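Local coordinates for protein nuclear RNA export factor 2, Panoramix fusion (Drosophila melanogaster, PDB 6OPF) that acts with Panoramix, Piwi and Nxt1 in the ovary as an effector of co-transcriptional transposon silencing, and may take part in mRNA export, at residues K14-F18 with W38-L44. Sequence-based numbering, arbitrary orientation.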
loop_
_atom_site.group_PDB
_atom_site.type_symbol
_atom_site.label_atom_id
_atom_site.label_comp_id
_atom_site.label_asym_id
_atom_site.label_seq_id
_atom_site.Cartn_x
_atom_site.Cartn_y
_atom_site.Cartn_z
ATOM N N LYS D 14 -8.778 6.332 -18.063
ATOM C CA LYS D 14 -8.982 7.763 -17.866
ATOM C C LYS D 14 -7.685 8.454 -17.436
ATOM O O LYS D 14 -7.308 9.504 -17.982
ATOM C CB LYS D 14 -10.078 7.959 -16.823
ATOM C CG LYS D 14 -10.856 9.247 -16.895
ATOM C CD LYS D 14 -11.952 9.228 -15.854
ATOM C CE LYS D 14 -13.287 8.872 -16.478
ATOM N NZ LYS D 14 -14.438 9.065 -15.555
ATOM N N LEU D 15 -6.997 7.881 -16.444
ATOM C CA LEU D 15 -5.735 8.450 -15.972
ATOM C C LEU D 15 -4.705 8.486 -17.093
ATOM O O LEU D 15 -3.965 9.463 -17.232
ATOM C CB LEU D 15 -5.213 7.633 -14.789
ATOM C CG LEU D 15 -6.040 7.693 -13.501
ATOM C CD1 LEU D 15 -5.500 6.701 -12.484
ATOM C CD2 LEU D 15 -5.976 9.092 -12.930
ATOM N N LEU D 16 -4.665 7.432 -17.920
ATOM C CA LEU D 16 -3.760 7.405 -19.067
ATOM C C LEU D 16 -4.086 8.521 -20.046
ATOM O O LEU D 16 -3.182 9.162 -20.593
ATOM C CB LEU D 16 -3.828 6.051 -19.779
ATOM C CG LEU D 16 -3.133 4.866 -19.109
ATOM C CD1 LEU D 16 -3.196 3.636 -20.019
ATOM C CD2 LEU D 16 -1.690 5.217 -18.734
ATOM N N LEU D 17 -5.372 8.763 -20.279
ATOM C CA LEU D 17 -5.772 9.825 -21.189
ATOM C C LEU D 17 -5.424 11.190 -20.612
ATOM O O LEU D 17 -4.844 12.037 -21.299
ATOM C CB LEU D 17 -7.268 9.733 -21.469
ATOM C CG LEU D 17 -7.883 10.884 -22.262
ATOM C CD1 LEU D 17 -7.183 10.960 -23.601
ATOM C CD2 LEU D 17 -9.369 10.646 -22.451
ATOM N N PHE D 18 -5.803 11.429 -19.352
ATOM C CA PHE D 18 -5.407 12.679 -18.704
ATOM C C PHE D 18 -3.909 12.892 -18.811
ATOM O O PHE D 18 -3.453 14.005 -19.117
ATOM C CB PHE D 18 -5.862 12.689 -17.251
ATOM C CG PHE D 18 -5.836 14.065 -16.609
ATOM C CD1 PHE D 18 -6.871 14.969 -16.811
ATOM C CD2 PHE D 18 -4.772 14.450 -15.807
ATOM C CE1 PHE D 18 -6.844 16.240 -16.213
ATOM C CE2 PHE D 18 -4.737 15.716 -15.186
ATOM C CZ PHE D 18 -5.772 16.607 -15.399
ATOM N N TRP D 38 -12.958 11.936 -10.419
ATOM C CA TRP D 38 -12.867 11.199 -11.676
ATOM C C TRP D 38 -13.673 11.833 -12.798
ATOM O O TRP D 38 -13.874 11.197 -13.845
ATOM C CB TRP D 38 -13.263 9.733 -11.482
ATOM C CG TRP D 38 -12.339 9.112 -10.511
ATOM C CD1 TRP D 38 -12.445 9.118 -9.149
ATOM C CD2 TRP D 38 -11.099 8.475 -10.818
ATOM N NE1 TRP D 38 -11.359 8.476 -8.589
ATOM C CE2 TRP D 38 -10.518 8.075 -9.595
ATOM C CE3 TRP D 38 -10.428 8.186 -12.012
ATOM C CZ2 TRP D 38 -9.295 7.395 -9.535
ATOM C CZ3 TRP D 38 -9.210 7.510 -11.949
ATOM C CH2 TRP D 38 -8.661 7.123 -10.721
ATOM N N ASP D 39 -14.112 13.080 -12.624
ATOM C CA ASP D 39 -14.758 13.822 -13.698
ATOM C C ASP D 39 -13.680 14.461 -14.557
ATOM O O ASP D 39 -12.935 15.337 -14.090
ATOM C CB ASP D 39 -15.717 14.885 -13.170
ATOM C CG ASP D 39 -16.512 15.545 -14.289
ATOM O OD1 ASP D 39 -17.577 14.998 -14.655
ATOM O OD2 ASP D 39 -16.059 16.575 -14.832
ATOM N N PHE D 40 -13.610 14.028 -15.814
ATOM C CA PHE D 40 -12.529 14.460 -16.688
ATOM C C PHE D 40 -12.551 15.970 -16.907
ATOM O O PHE D 40 -11.496 16.615 -16.932
ATOM C CB PHE D 40 -12.616 13.724 -18.021
ATOM C CG PHE D 40 -11.326 13.675 -18.753
ATOM C CD1 PHE D 40 -10.431 12.643 -18.533
ATOM C CD2 PHE D 40 -10.992 14.672 -19.654
ATOM C CE1 PHE D 40 -9.230 12.600 -19.207
ATOM C CE2 PHE D 40 -9.796 14.637 -20.331
ATOM C CZ PHE D 40 -8.909 13.605 -20.104
ATOM N N GLU D 41 -13.739 16.552 -17.078
ATOM C CA GLU D 41 -13.823 17.990 -17.317
ATOM C C GLU D 41 -13.376 18.779 -16.092
ATOM O O GLU D 41 -12.666 19.784 -16.214
ATOM C CB GLU D 41 -15.249 18.369 -17.710
ATOM C CG GLU D 41 -15.443 19.840 -18.018
ATOM C CD GLU D 41 -16.914 20.214 -18.178
ATOM O OE1 GLU D 41 -17.774 19.303 -18.198
ATOM O OE2 GLU D 41 -17.209 21.424 -18.276
ATOM N N ARG D 42 -13.793 18.344 -14.903
ATOM C CA ARG D 42 -13.362 19.023 -13.685
ATOM C C ARG D 42 -11.851 18.921 -13.510
ATOM O O ARG D 42 -11.193 19.888 -13.093
ATOM C CB ARG D 42 -14.097 18.432 -12.479
ATOM C CG ARG D 42 -13.950 19.217 -11.171
ATOM C CD ARG D 42 -15.069 18.845 -10.208
ATOM N NE ARG D 42 -16.288 18.476 -10.933
ATOM C CZ ARG D 42 -16.973 17.350 -10.734
ATOM N NH1 ARG D 42 -16.566 16.471 -9.824
ATOM N NH2 ARG D 42 -18.068 17.096 -11.446
ATOM N N ALA D 43 -11.277 17.761 -13.859
ATOM C CA ALA D 43 -9.842 17.549 -13.686
ATOM C C ALA D 43 -9.023 18.463 -14.593
ATOM O O ALA D 43 -7.991 18.998 -14.170
ATOM C CB ALA D 43 -9.495 16.088 -13.942
ATOM N N LEU D 44 -9.445 18.640 -15.850
ATOM C CA LEU D 44 -8.722 19.559 -16.730
ATOM C C LEU D 44 -8.759 20.977 -16.174
ATOM O O LEU D 44 -7.756 21.698 -16.220
ATOM C CB LEU D 44 -9.303 19.521 -18.146
ATOM C CG LEU D 44 -9.121 18.211 -18.937
ATOM C CD1 LEU D 44 -9.961 18.224 -20.217
ATOM C CD2 LEU D 44 -7.663 17.978 -19.271
#
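F18 and F40 form a T-shaped pair between helices 8-22 and 40-52 of the Nxf2 UBA (TAP-C) domain: the edge of F18 meets the face of F40, with planes at 79° and centroids 5.8 Å apart. The F18 side chain swings away from its own backbone N and sends its ring to A43 and L44, near the start of helix 40-52. There F18 CE1 touches A43 CB at 3.5 Å and L44 CD2 at 3.6 Å, while the backbone N of L44 lies at the ring edge. The F40 ring also reaches the backbone of helix 8-22, with F18 N near F40 CE1 and K14 O at the ring edge; among side chains, K14 CG borders its rim and L17 CG lies 3.6 Å from F40 CZ. On the other flank, the branched end of L15 meets the CZ3-CH2 corner of the W38 indole, L15 CG lying 3.5 Å from W38 CZ3. The lysine chain of K14 bends at chi3 (-100°) and brings NZ to W38 O at 2.8 Å, close to the line of the carbonyl bond (C=O...N 160°). Immediately after W38, D39 caps helix 40-52, its OD2 accepting from R42 N at 2.9 Å. I32 and V33 of helix 26-35 back F18, whereas I93 of the fused Panoramix helix touches F40. The contact is thus mainly apolar, and the bond from K14, its amine probably protonated, pins the residue just before the D39 cap.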